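Local coordinates for lipoprotein (Colwellia psychrerythraea, PDB 3O0Y), which is of unknown function but belongs to the DUF885 family, whose clan gathers metallopeptidases, and is probably attached to the membrane as a lipoprotein, at residues Gly213-His218 and Lys249-Val254; Leu165-Arg170 and Val221-Glu226; Lys205-Phe210 and Gln259-Ala264. All coordinates share one frame; numbering follows the deposited sequence.

Contact 1: residues Gly213-His218 and Lys249-Val254; sequences GSAEQH and KVSQVV
The methyl group of A215 packs on V250 and S251, and CB of H218 packs on V250. This is a loop packed on a helix. Residues 213-218 form the connection from helix 197-210 to helix 219-228, with a short 3-10 turn at 215-216, and residues 249-254 belong to the long helix 236-268. V250 comes first along the helix. Its CG1 does the touching, since chi1 of 169° sets this branch opposite the backbone N and over the loop. It meets A215 twice, with CB of A215 3.9 Å from CG1 of V250 and the A215 carbonyl O about as near. The same methyl also meets H218, whose CB is 4.0 Å from V250 CG1. The two side chains cross at a slant, and CB of H218 comes closer to the methyl than any atom of the imidazole does. The H218 ND1 is hydrogen-bonded to the backbone N of F220. H218 is thus the N-cap of helix 219-228, and V250 packs beside the capping residue and also touches F220. S251 is next. Its CA and CB are the atoms that touch the methyl of A215, and A215 CB lies 3.8 Å from S251 CA. A215 therefore sits with its methyl against both neighbouring helix residues. The contact is van der Waals packing and is mostly buried. The loop keeps its own shape through H218 N bonding to A215 O and Q217 N bonding to S214 O. Over residues 250-254 the helix widens into a pi-type turn: K249 O accepts from both V253 N, at 2.8 Å, and V254 N, at 3.0 Å.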
ATOM      1  N   GLY A 213       2.605  26.645  -7.905  1.00 19.47           N
ATOM      2  CA  GLY A 213       3.879  27.370  -7.927  1.00 19.46           C
ATOM      3  C   GLY A 213       4.427  27.492  -9.316  1.00 19.14           C
ATOM      4  O   GLY A 213       3.868  26.962 -10.285  1.00 19.07           O
ATOM      5  N   SER A 214       5.524  28.225  -9.470  1.00 19.74           N
ATOM      6  CA  SER A 214       6.070  28.396 -10.820  1.00 19.20           C
ATOM      7  C   SER A 214       6.668  27.067 -11.265  1.00 17.00           C
ATOM      8  O   SER A 214       7.213  26.322 -10.462  1.00 17.34           O
ATOM      9  CB  SER A 214       7.178  29.464 -10.855  1.00 19.10           C
ATOM     10  OG  SER A 214       8.207  29.091  -9.935  1.00 24.29           O
ATOM     11  N   ALA A 215       6.670  26.865 -12.567  1.00 17.46           N
ATOM     12  CA  ALA A 215       7.235  25.636 -13.154  1.00 17.11           C
ATOM     13  C   ALA A 215       8.712  25.499 -12.796  1.00 18.11           C
ATOM     14  O   ALA A 215       9.184  24.393 -12.525  1.00 16.70           O
ATOM     15  CB  ALA A 215       7.063  25.652 -14.654  1.00 15.73           C
ATOM     16  N   GLU A 216       9.440  26.632 -12.768  1.00 17.00           N
ATOM     17  CA  GLU A 216      10.890  26.631 -12.516  1.00 19.35           C
ATOM     18  C   GLU A 216      11.199  26.170 -11.130  1.00 18.35           C
ATOM     19  O   GLU A 216      12.343  25.786 -10.832  1.00 20.70           O
ATOM     20  CB  GLU A 216      11.520  28.041 -12.662  1.00 20.08           C
ATOM     21  CG  GLU A 216      11.335  28.721 -14.015  1.00 28.56           C
ATOM     22  CD  GLU A 216       9.856  28.981 -14.462  1.00 35.89           C
ATOM     23  OE1 GLU A 216       8.963  29.184 -13.609  1.00 33.37           O
ATOM     24  OE2 GLU A 216       9.595  28.978 -15.700  1.00 43.91           O
ATOM     25  N   GLN A 217      10.207  26.219 -10.233  1.00 16.59           N
ATOM     26  CA  GLN A 217      10.427  25.776  -8.861  1.00 15.04           C
ATOM     27  C   GLN A 217       9.654  24.489  -8.492  1.00 14.52           C
ATOM     28  O   GLN A 217       9.669  24.037  -7.320  1.00 14.61           O
ATOM     29  CB  GLN A 217      10.148  26.897  -7.872  1.00 18.70           C
ATOM     30  CG  GLN A 217      11.307  27.994  -7.809  1.00 20.75           C
ATOM     31  CD  GLN A 217      12.649  27.390  -7.348  1.00 31.86           C
ATOM     32  OE1 GLN A 217      12.690  26.514  -6.444  1.00 32.50           O
ATOM     33  NE2 GLN A 217      13.747  27.802  -8.011  1.00 32.73           N
ATOM     34  N   HIS A 218       9.166  23.816  -9.518  1.00 13.20           N
ATOM     35  CA  HIS A 218       8.382  22.616  -9.302  1.00 12.79           C
ATOM     36  C   HIS A 218       9.283  21.493  -8.749  1.00 12.05           C
ATOM     37  O   HIS A 218      10.489  21.373  -9.104  1.00 12.80           O
ATOM     38  CB  HIS A 218       7.732  22.174 -10.599  1.00 12.71           C
ATOM     39  CG  HIS A 218       6.634  21.181 -10.398  1.00 16.36           C
ATOM     40  ND1 HIS A 218       6.862  19.812 -10.364  1.00 14.08           N
ATOM     41  CD2 HIS A 218       5.303  21.363 -10.201  1.00 17.24           C
ATOM     42  CE1 HIS A 218       5.707  19.203 -10.119  1.00 18.45           C
ATOM     43  NE2 HIS A 218       4.745  20.117 -10.014  1.00 15.74           N
ATOM     44  N   LYS A 249       9.985  21.106 -20.297  1.00 13.14           N
ATOM     45  CA  LYS A 249       8.895  20.113 -20.293  1.00 13.40           C
ATOM     46  C   LYS A 249       7.854  20.397 -19.228  1.00 12.95           C
ATOM     47  O   LYS A 249       6.658  20.171 -19.440  1.00 14.22           O
ATOM     48  CB  LYS A 249       9.422  18.696 -20.125  1.00 13.58           C
ATOM     49  CG  LYS A 249      10.375  18.209 -21.200  1.00 14.05           C
ATOM     50  CD  LYS A 249       9.749  18.200 -22.547  1.00 19.36           C
ATOM     51  CE  LYS A 249      10.696  17.579 -23.579  1.00 23.96           C
ATOM     52  NZ  LYS A 249      10.130  17.688 -24.935  1.00 26.29           N
ATOM     53  N   VAL A 250       8.293  20.799 -18.061  1.00 12.06           N
ATOM     54  CA  VAL A 250       7.369  21.011 -16.931  1.00 13.07           C
ATOM     55  C   VAL A 250       6.432  22.156 -17.324  1.00 13.46           C
ATOM     56  O   VAL A 250       5.194  22.052 -17.176  1.00 12.58           O
ATOM     57  CB  VAL A 250       8.098  21.295 -15.629  1.00 12.84           C
ATOM     58  CG1 VAL A 250       7.137  21.797 -14.505  1.00 12.51           C
ATOM     59  CG2 VAL A 250       8.883  20.049 -15.121  1.00 14.65           C
ATOM     60  N   SER A 251       7.009  23.251 -17.842  1.00 12.67           N
ATOM     61  CA  SER A 251       6.238  24.432 -18.206  1.00 14.30           C
ATOM     62  C   SER A 251       5.351  24.191 -19.376  1.00 14.70           C
ATOM     63  O   SER A 251       4.184  24.626 -19.412  1.00 16.50           O
ATOM     64  CB  SER A 251       7.199  25.593 -18.553  1.00 15.36           C
ATOM     65  OG  SER A 251       6.449  26.716 -18.946  1.00 22.28           O
ATOM     66  N   GLN A 252       5.889  23.550 -20.388  1.00 15.87           N
ATOM     67  CA  GLN A 252       5.171  23.444 -21.640  1.00 16.83           C
ATOM     68  C   GLN A 252       4.254  22.229 -21.787  1.00 15.85           C
ATOM     69  O   GLN A 252       3.290  22.262 -22.601  1.00 13.46           O
ATOM     70  CB  GLN A 252       6.158  23.453 -22.786  1.00 18.22           C
ATOM     71  CG  GLN A 252       6.973  24.758 -22.836  1.00 21.89           C
ATOM     72  CD  GLN A 252       8.177  24.672 -23.767  1.00 26.93           C
ATOM     73  OE1 GLN A 252       8.237  23.821 -24.656  1.00 29.63           O
ATOM     74  NE2 GLN A 252       9.136  25.597 -23.581  1.00 30.81           N
ATOM     75  N   VAL A 253       4.596  21.156 -21.063  1.00 13.92           N
ATOM     76  CA  VAL A 253       3.870  19.900 -21.232  1.00 14.24           C
ATOM     77  C   VAL A 253       3.141  19.532 -19.909  1.00 13.63           C
ATOM     78  O   VAL A 253       1.915  19.381 -19.916  1.00 11.52           O
ATOM     79  CB  VAL A 253       4.742  18.795 -21.723  1.00 14.58           C
ATOM     80  CG1 VAL A 253       3.882  17.570 -22.010  1.00 13.71           C
ATOM     81  CG2 VAL A 253       5.464  19.226 -23.072  1.00 15.14           C
ATOM     82  N   VAL A 254       3.864  19.466 -18.792  1.00 13.63           N
ATOM     83  CA  VAL A 254       3.268  19.001 -17.539  1.00 13.13           C
ATOM     84  C   VAL A 254       2.185  19.912 -17.056  1.00 13.96           C
ATOM     85  O   VAL A 254       1.079  19.436 -16.747  1.00 11.57           O
ATOM     86  CB  VAL A 254       4.315  18.784 -16.439  1.00 12.05           C
ATOM     87  CG1 VAL A 254       3.662  18.343 -15.122  1.00 13.87           C
ATOM     88  CG2 VAL A 254       5.344  17.690 -16.957  1.00 12.63           C
TER

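Contact 2: residues Leu165-Arg170 and Val221-Glu226; sequences LDYIVR and VNVFRE
Y167 and F224 meet through their rings, and they carry most of this contact. CD2 of Y167 lies 3.6 Å from CD1 of F224. The CE2 atom of the tyrosine is 3.7 Å from the same CD1 and 3.9 Å from CB of F224. The planes are near parallel, 29° apart, but the rings are slid past one another. Their centroids are 5.4 Å apart, so there is little overlap, and each ring meets the other at a slant. Both side chains leave their helices in the same way, with CG opposite the backbone N (chi1 -172° in Y167 and -174° in F224). The two rings are thereby sent across the interface in opposite directions. The Y167 OH comes to 4.4 Å from CB of V223. The contact thus joins helix 161-172 to helix 219-228 in an all-helical part of the protein. The next shell fixes the tyrosine. Its OH is hydrogen-bonded to the backbone O of F220, in the first turn of helix 219-228, and M152 of helix 144-154 packs against its side chain. V223 also reaches that helix, at Q153. I168, one residue on from Y167, touches Q245, V246 and K249 of helix 236-268. F224's helix is tied back to the loop before it by R225, whose NH1 is hydrogen-bonded to E216 O; V221 CG1 sits above one face of the guanidinium, near its rim. No hydrogen bond joins the two segments themselves. The chemistry implies a buried junction built on dispersion between carbon atoms, with the one polar end of the pair, the Y167 hydroxyl, satisfied by a main-chain carbonyl.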
ATOM      1  N   LEU A 165      18.080  11.981 -19.669  1.00  9.67           N
ATOM      2  CA  LEU A 165      17.294  12.112 -20.882  1.00 11.29           C
ATOM      3  C   LEU A 165      16.033  11.224 -20.791  1.00 11.09           C
ATOM      4  O   LEU A 165      14.958  11.614 -21.250  1.00 11.86           O
ATOM      5  CB  LEU A 165      18.122  11.777 -22.108  1.00 12.62           C
ATOM      6  CG  LEU A 165      19.198  12.831 -22.509  1.00 12.99           C
ATOM      7  CD1 LEU A 165      20.129  12.289 -23.596  1.00 20.23           C
ATOM      8  CD2 LEU A 165      18.557  14.162 -22.952  1.00 15.46           C
ATOM      9  N   ASP A 166      16.126  10.065 -20.168  1.00 11.58           N
ATOM     10  CA  ASP A 166      14.882   9.283 -19.911  1.00 11.59           C
ATOM     11  C   ASP A 166      13.791  10.018 -19.087  1.00 12.03           C
ATOM     12  O   ASP A 166      12.553   9.888 -19.331  1.00 12.22           O
ATOM     13  CB  ASP A 166      15.185   7.988 -19.188  1.00 12.61           C
ATOM     14  CG  ASP A 166      15.994   6.975 -20.018  1.00 13.43           C
ATOM     15  OD1 ASP A 166      16.064   7.093 -21.244  1.00 15.85           O
ATOM     16  OD2 ASP A 166      16.614   6.066 -19.392  1.00 14.64           O
ATOM     17  N   TYR A 167      14.251  10.823 -18.131  1.00 10.26           N
ATOM     18  CA  TYR A 167      13.361  11.649 -17.291  1.00  9.67           C
ATOM     19  C   TYR A 167      12.684  12.720 -18.137  1.00 11.00           C
ATOM     20  O   TYR A 167      11.469  12.907 -18.062  1.00  8.75           O
ATOM     21  CB  TYR A 167      14.223  12.240 -16.160  1.00  9.43           C
ATOM     22  CG  TYR A 167      13.574  12.981 -15.044  1.00 10.91           C
ATOM     23  CD1 TYR A 167      13.047  12.305 -13.960  1.00 12.08           C
ATOM     24  CD2 TYR A 167      13.465  14.378 -15.069  1.00 12.42           C
ATOM     25  CE1 TYR A 167      12.546  13.019 -12.822  1.00  9.18           C
ATOM     26  CE2 TYR A 167      12.995  15.083 -13.944  1.00 11.34           C
ATOM     27  CZ  TYR A 167      12.485  14.399 -12.869  1.00 10.57           C
ATOM     28  OH  TYR A 167      11.981  15.074 -11.782  1.00 12.84           O
ATOM     29  N   ILE A 168      13.454  13.347 -19.029  1.00 10.41           N
ATOM     30  CA  ILE A 168      12.935  14.375 -19.914  1.00 10.11           C
ATOM     31  C   ILE A 168      11.896  13.831 -20.875  1.00 10.09           C
ATOM     32  O   ILE A 168      10.831  14.445 -21.105  1.00 10.71           O
ATOM     33  CB  ILE A 168      14.121  15.101 -20.629  1.00  9.62           C
ATOM     34  CG1 ILE A 168      14.833  15.966 -19.596  1.00 10.43           C
ATOM     35  CG2 ILE A 168      13.634  15.956 -21.820  1.00 10.29           C
ATOM     36  CD1 ILE A 168      16.286  16.312 -20.006  1.00 10.88           C
ATOM     37  N   VAL A 169      12.232  12.696 -21.455  1.00 10.90           N
ATOM     38  CA  VAL A 169      11.366  12.022 -22.418  1.00 11.60           C
ATOM     39  C   VAL A 169      10.028  11.617 -21.749  1.00 11.39           C
ATOM     40  O   VAL A 169       8.950  11.731 -22.349  1.00 11.10           O
ATOM     41  CB  VAL A 169      12.099  10.855 -23.032  1.00 12.38           C
ATOM     42  CG1 VAL A 169      11.148   9.956 -23.773  1.00 14.12           C
ATOM     43  CG2 VAL A 169      13.229  11.427 -23.962  1.00 14.23           C
ATOM     44  N   ARG A 170      10.127  11.153 -20.510  1.00 10.15           N
ATOM     45  CA  ARG A 170       8.896  10.828 -19.755  1.00 11.11           C
ATOM     46  C   ARG A 170       8.023  12.046 -19.523  1.00 11.36           C
ATOM     47  O   ARG A 170       6.794  12.016 -19.788  1.00 11.29           O
ATOM     48  CB  ARG A 170       9.274  10.118 -18.440  1.00 11.19           C
ATOM     49  CG  ARG A 170       9.517   8.636 -18.711  1.00 11.56           C
ATOM     50  CD  ARG A 170       9.630   7.828 -17.408  1.00 11.98           C
ATOM     51  NE  ARG A 170       9.369   6.395 -17.614  1.00 10.79           N
ATOM     52  CZ  ARG A 170       9.778   5.440 -16.790  1.00 14.93           C
ATOM     53  NH1 ARG A 170      10.414   5.735 -15.664  1.00  9.07           N
ATOM     54  NH2 ARG A 170       9.466   4.188 -17.058  1.00 14.16           N
ATOM     55  N   VAL A 221      11.588  19.745 -11.229  1.00 11.74           N
ATOM     56  CA  VAL A 221      12.869  20.493 -11.435  1.00 10.36           C
ATOM     57  C   VAL A 221      13.823  20.390 -10.243  1.00 10.30           C
ATOM     58  O   VAL A 221      15.008  20.099 -10.405  1.00 11.57           O
ATOM     59  CB  VAL A 221      12.614  21.957 -11.684  1.00 11.00           C
ATOM     60  CG1 VAL A 221      13.977  22.663 -11.969  1.00 13.29           C
ATOM     61  CG2 VAL A 221      11.605  22.115 -12.827  1.00 10.64           C
ATOM     62  N   ASN A 222      13.338  20.665  -9.038  1.00 10.37           N
ATOM     63  CA  ASN A 222      14.214  20.659  -7.872  1.00 12.43           C
ATOM     64  C   ASN A 222      14.845  19.288  -7.555  1.00 12.04           C
ATOM     65  O   ASN A 222      16.023  19.196  -7.176  1.00 11.96           O
ATOM     66  CB  ASN A 222      13.461  21.259  -6.667  1.00 14.33           C
ATOM     67  CG  ASN A 222      13.214  22.784  -6.788  1.00 20.51           C
ATOM     68  OD1 ASN A 222      12.264  23.319  -6.196  1.00 30.53           O
ATOM     69  ND2 ASN A 222      14.068  23.463  -7.485  1.00 21.38           N
ATOM     70  N   VAL A 223      14.066  18.209  -7.707  1.00 11.24           N
ATOM     71  CA  VAL A 223      14.616  16.885  -7.594  1.00 12.80           C
ATOM     72  C   VAL A 223      15.661  16.648  -8.649  1.00 10.61           C
ATOM     73  O   VAL A 223      16.716  16.111  -8.386  1.00 12.85           O
ATOM     74  CB  VAL A 223      13.478  15.821  -7.733  1.00 12.74           C
ATOM     75  CG1 VAL A 223      14.132  14.428  -7.883  1.00 16.93           C
ATOM     76  CG2 VAL A 223      12.512  15.981  -6.484  1.00 14.11           C
ATOM     77  N   PHE A 224      15.356  17.000  -9.880  1.00 10.87           N
ATOM     78  CA  PHE A 224      16.314  16.825 -10.922  1.00 10.38           C
ATOM     79  C   PHE A 224      17.607  17.624 -10.614  1.00 12.38           C
ATOM     80  O   PHE A 224      18.731  17.097 -10.774  1.00 11.75           O
ATOM     81  CB  PHE A 224      15.742  17.262 -12.250  1.00 11.45           C
ATOM     82  CG  PHE A 224      16.642  16.959 -13.391  1.00 11.06           C
ATOM     83  CD1 PHE A 224      16.613  15.751 -14.011  1.00 13.05           C
ATOM     84  CD2 PHE A 224      17.551  17.907 -13.834  1.00 11.35           C
ATOM     85  CE1 PHE A 224      17.461  15.486 -15.110  1.00 13.57           C
ATOM     86  CE2 PHE A 224      18.410  17.661 -14.900  1.00 12.42           C
ATOM     87  CZ  PHE A 224      18.381  16.460 -15.531  1.00 12.79           C
ATOM     88  N   ARG A 225      17.466  18.853 -10.101  1.00 12.24           N
ATOM     89  CA  ARG A 225      18.673  19.631  -9.800  1.00 11.69           C
ATOM     90  C   ARG A 225      19.524  18.932  -8.746  1.00 12.72           C
ATOM     91  O   ARG A 225      20.734  18.945  -8.825  1.00 12.68           O
ATOM     92  CB  ARG A 225      18.328  21.029  -9.281  1.00 12.07           C
ATOM     93  CG  ARG A 225      17.764  21.993 -10.237  1.00 15.39           C
ATOM     94  CD  ARG A 225      17.389  23.363  -9.520  1.00 17.84           C
ATOM     95  NE  ARG A 225      17.205  24.421 -10.494  1.00 18.08           N
ATOM     96  CZ  ARG A 225      16.063  25.064 -10.716  1.00 26.37           C
ATOM     97  NH1 ARG A 225      14.962  24.837  -9.955  1.00 30.58           N
ATOM     98  NH2 ARG A 225      16.044  26.000 -11.654  1.00 32.08           N
ATOM     99  N   GLU A 226      18.896  18.393  -7.710  1.00 13.14           N
ATOM    100  CA  GLU A 226      19.638  17.773  -6.635  1.00 14.71           C
ATOM    101  C   GLU A 226      20.358  16.504  -7.073  1.00 14.42           C
ATOM    102  O   GLU A 226      21.532  16.296  -6.746  1.00 14.42           O
ATOM    103  CB  GLU A 226      18.754  17.465  -5.425  1.00 15.72           C
ATOM    104  CG  GLU A 226      19.545  16.568  -4.405  1.00 25.67           C
ATOM    105  CD  GLU A 226      19.023  16.545  -2.952  1.00 40.17           C
ATOM    106  OE1 GLU A 226      18.007  17.236  -2.633  1.00 47.28           O
ATOM    107  OE2 GLU A 226      19.654  15.817  -2.127  1.00 45.45           O
TER

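Contact 3: residues Lys205-Phe210 and Gln259-Ala264; sequences KYLKGF and QSVEKA
E262 reaches K208 and L207 because chi1 of -173° puts its CG opposite the backbone N and the chain stays extended from there. The carboxylate is thus carried across to helix 197-210. L207 is set differently. Its chi1 of -68° leaves CG beside the backbone N, and CD1 lands on the main chain of the other helix, 3.8 Å from E262 N. Segments 205-210 and 259-264, of helices 197-210 and 236-268, are antiparallel, at 152°, with axes 9.1 Å apart at their closest. L207 fills the inner side of the interface. Its CD1 is 3.9 Å from CG1 of V261, and its CB faces the CB of E262 at 4.0 Å. L145 of helix 144-154 and V138 touch both L207 and V261, and I182 of helix 174-190 touches V261, so this apolar side is well covered. The outer side is polar. OE2 of E262 lies 3.7 Å from CE of K208, and the two side chains pass at an angle. The ammonium NZ of K208 is farther, 4.4 Å from OE2, too long for a salt bridge. The lysine chain bends at its outer end, and its exposed charge can still favour the carboxylate. A water bridges the helices, donating to both L207 O and E262 OE1, at 2.6 and 2.7 Å. With an alanine here the carboxylate is gone, and the water on L207 O would probably lose its second acceptor and K208 its nearby opposite charge. Leucine-valine packing thus works beside a carboxylate that is held through water and only loosely matched by a lysine charge.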
ATOM      1  N   LYS A 205      -8.232  19.628  -5.628  1.00 14.17           N
ATOM      2  CA  LYS A 205      -7.372  20.386  -4.765  1.00 16.96           C
ATOM      3  C   LYS A 205      -5.935  19.944  -5.036  1.00 16.51           C
ATOM      4  O   LYS A 205      -5.015  20.785  -5.078  1.00 17.63           O
ATOM      5  CB  LYS A 205      -7.718  20.182  -3.294  1.00 17.93           C
ATOM      6  CG  LYS A 205      -6.635  20.711  -2.328  1.00 26.68           C
ATOM      7  CD  LYS A 205      -7.146  20.728  -0.874  1.00 33.25           C
ATOM      8  CE  LYS A 205      -6.001  20.885   0.138  1.00 37.67           C
ATOM      9  NZ  LYS A 205      -6.432  20.372   1.499  1.00 41.92           N
ATOM     10  N   TYR A 206      -5.734  18.640  -5.196  1.00 14.45           N
ATOM     11  CA  TYR A 206      -4.390  18.110  -5.506  1.00 13.95           C
ATOM     12  C   TYR A 206      -3.882  18.650  -6.834  1.00 13.58           C
ATOM     13  O   TYR A 206      -2.753  19.129  -6.955  1.00 13.90           O
ATOM     14  CB  TYR A 206      -4.408  16.574  -5.549  1.00 13.33           C
ATOM     15  CG  TYR A 206      -3.126  16.038  -6.186  1.00 11.44           C
ATOM     16  CD1 TYR A 206      -1.948  15.958  -5.464  1.00 20.10           C
ATOM     17  CD2 TYR A 206      -3.091  15.683  -7.542  1.00 16.18           C
ATOM     18  CE1 TYR A 206      -0.762  15.508  -6.067  1.00 17.56           C
ATOM     19  CE2 TYR A 206      -1.911  15.226  -8.134  1.00 17.46           C
ATOM     20  CZ  TYR A 206      -0.754  15.170  -7.392  1.00 15.52           C
ATOM     21  OH  TYR A 206       0.408  14.699  -8.021  1.00 18.59           O
ATOM     22  N   LEU A 207      -4.745  18.563  -7.844  1.00 13.76           N
ATOM     23  CA  LEU A 207      -4.383  18.955  -9.213  1.00 13.96           C
ATOM     24  C   LEU A 207      -4.067  20.469  -9.287  1.00 15.61           C
ATOM     25  O   LEU A 207      -3.108  20.891  -9.965  1.00 14.18           O
ATOM     26  CB  LEU A 207      -5.510  18.619 -10.176  1.00 13.82           C
ATOM     27  CG  LEU A 207      -5.775  17.128 -10.391  1.00 14.12           C
ATOM     28  CD1 LEU A 207      -7.074  16.879 -11.165  1.00 10.39           C
ATOM     29  CD2 LEU A 207      -4.578  16.445 -11.105  1.00 13.69           C
ATOM     30  N   LYS A 208      -4.887  21.283  -8.606  1.00 15.16           N
ATOM     31  CA  LYS A 208      -4.598  22.723  -8.480  1.00 17.50           C
ATOM     32  C   LYS A 208      -3.265  22.964  -7.757  1.00 16.24           C
ATOM     33  O   LYS A 208      -2.455  23.773  -8.206  1.00 18.21           O
ATOM     34  CB  LYS A 208      -5.720  23.414  -7.717  1.00 17.15           C
ATOM     35  CG  LYS A 208      -5.637  24.887  -7.686  1.00 26.42           C
ATOM     36  CD  LYS A 208      -6.834  25.507  -6.899  1.00 32.73           C
ATOM     37  CE  LYS A 208      -8.088  25.541  -7.751  1.00 37.54           C
ATOM     38  NZ  LYS A 208      -9.328  24.947  -7.099  1.00 41.38           N
ATOM     39  N   GLY A 209      -3.062  22.286  -6.644  1.00 16.24           N
ATOM     40  CA  GLY A 209      -1.844  22.402  -5.856  1.00 16.73           C
ATOM     41  C   GLY A 209      -0.607  22.052  -6.679  1.00 17.77           C
ATOM     42  O   GLY A 209       0.497  22.669  -6.519  1.00 18.51           O
ATOM     43  N   PHE A 210      -0.777  21.105  -7.597  1.00 16.14           N
ATOM     44  CA  PHE A 210       0.385  20.581  -8.401  1.00 16.48           C
ATOM     45  C   PHE A 210       1.054  21.655  -9.292  1.00 16.61           C
ATOM     46  O   PHE A 210       2.311  21.695  -9.389  1.00 16.99           O
ATOM     47  CB  PHE A 210      -0.047  19.357  -9.247  1.00 15.90           C
ATOM     48  CG  PHE A 210       1.105  18.516  -9.781  1.00 15.70           C
ATOM     49  CD1 PHE A 210       1.658  17.509  -9.016  1.00 15.96           C
ATOM     50  CD2 PHE A 210       1.595  18.721 -11.054  1.00 15.06           C
ATOM     51  CE1 PHE A 210       2.654  16.700  -9.545  1.00 15.98           C
ATOM     52  CE2 PHE A 210       2.601  17.939 -11.570  1.00 16.77           C
ATOM     53  CZ  PHE A 210       3.138  16.938 -10.812  1.00 14.30           C
ATOM     54  N   GLN A 259      -3.515  20.966 -15.739  1.00 15.08           N
ATOM     55  CA  GLN A 259      -4.587  21.955 -15.847  1.00 15.64           C
ATOM     56  C   GLN A 259      -5.784  21.400 -16.591  1.00 14.73           C
ATOM     57  O   GLN A 259      -6.923  21.681 -16.217  1.00 12.18           O
ATOM     58  CB  GLN A 259      -4.027  23.244 -16.480  1.00 16.67           C
ATOM     59  CG  GLN A 259      -3.095  23.953 -15.425  1.00 17.68           C
ATOM     60  CD  GLN A 259      -2.147  25.026 -16.024  1.00 23.24           C
ATOM     61  OE1 GLN A 259      -1.432  25.673 -15.278  1.00 27.41           O
ATOM     62  NE2 GLN A 259      -2.073  25.124 -17.335  1.00 20.00           N
ATOM     63  N   SER A 260      -5.507  20.659 -17.648  1.00 15.30           N
ATOM     64  CA  SER A 260      -6.488  19.943 -18.440  1.00 16.83           C
ATOM     65  C   SER A 260      -7.368  19.028 -17.575  1.00 15.54           C
ATOM     66  O   SER A 260      -8.596  18.907 -17.730  1.00 13.56           O
ATOM     67  CB  SER A 260      -5.708  18.978 -19.356  1.00 18.86           C
ATOM     68  OG  SER A 260      -6.388  18.919 -20.547  1.00 27.82           O
ATOM     69  N   VAL A 261      -6.686  18.202 -16.791  1.00 13.03           N
ATOM     70  CA  VAL A 261      -7.439  17.256 -15.931  1.00 13.01           C
ATOM     71  C   VAL A 261      -8.234  17.941 -14.830  1.00 14.15           C
ATOM     72  O   VAL A 261      -9.357  17.528 -14.504  1.00 13.46           O
ATOM     73  CB  VAL A 261      -6.505  16.178 -15.360  1.00 11.44           C
ATOM     74  CG1 VAL A 261      -7.310  15.129 -14.598  1.00 10.94           C
ATOM     75  CG2 VAL A 261      -5.724  15.549 -16.529  1.00 11.03           C
ATOM     76  N   GLU A 262      -7.638  18.977 -14.241  1.00 12.70           N
ATOM     77  CA  GLU A 262      -8.304  19.793 -13.257  1.00 13.89           C
ATOM     78  C   GLU A 262      -9.627  20.324 -13.806  1.00 14.03           C
ATOM     79  O   GLU A 262     -10.692  20.140 -13.191  1.00 13.88           O
ATOM     80  CB  GLU A 262      -7.375  20.917 -12.836  1.00 14.49           C
ATOM     81  CG  GLU A 262      -7.883  21.771 -11.678  1.00 18.30           C
ATOM     82  CD  GLU A 262      -7.125  23.086 -11.580  1.00 25.88           C
ATOM     83  OE1 GLU A 262      -5.919  23.131 -11.970  1.00 26.44           O
ATOM     84  OE2 GLU A 262      -7.723  24.068 -11.096  1.00 25.81           O
ATOM     85  N   LYS A 263      -9.582  20.871 -15.006  1.00 14.70           N
ATOM     86  CA  LYS A 263     -10.770  21.443 -15.635  1.00 16.03           C
ATOM     87  C   LYS A 263     -11.793  20.345 -15.913  1.00 15.15           C
ATOM     88  O   LYS A 263     -12.972  20.526 -15.626  1.00 15.91           O
ATOM     89  CB  LYS A 263     -10.378  22.164 -16.935  1.00 15.79           C
ATOM     90  CG  LYS A 263     -11.546  22.791 -17.712  1.00 20.69           C
ATOM     91  CD  LYS A 263     -11.059  23.660 -18.885  1.00 23.96           C
ATOM     92  CE  LYS A 263     -12.277  24.297 -19.606  1.00 30.18           C
ATOM     93  NZ  LYS A 263     -11.952  24.653 -21.015  1.00 32.72           N
ATOM     94  N   ALA A 264     -11.353  19.207 -16.454  1.00 13.24           N
ATOM     95  CA  ALA A 264     -12.277  18.098 -16.710  1.00 13.38           C
ATOM     96  C   ALA A 264     -12.998  17.633 -15.444  1.00 14.92           C
ATOM     97  O   ALA A 264     -14.214  17.340 -15.462  1.00 15.88           O
ATOM     98  CB  ALA A 264     -11.530  16.924 -17.410  1.00 13.03           C
TER
HETATM   99  O   HOH W   1      -3.357  22.179 -12.262  1.00 18.71           O

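Contacts 1 and 2 are buried; contact 3 is buried on one side and open to solvent at the lysine. Helix 236-268 serves both contact 1 and contact 3, at successive places along its length. Helix 219-228 enters contact 2, and the loop of contact 1 leads into it. Contact 1 touches both others, contact 2 through E216 and R225 and contact 3 where F210 meets H218 and V254, whereas contacts 2 and 3 stay about 9 Å apart at their nearest atoms. The chemistry follows the place: small aliphatic groups where a loop lies on a helix, two aromatic rings between helices, and a leucine with a water-linked glutamate near the surface.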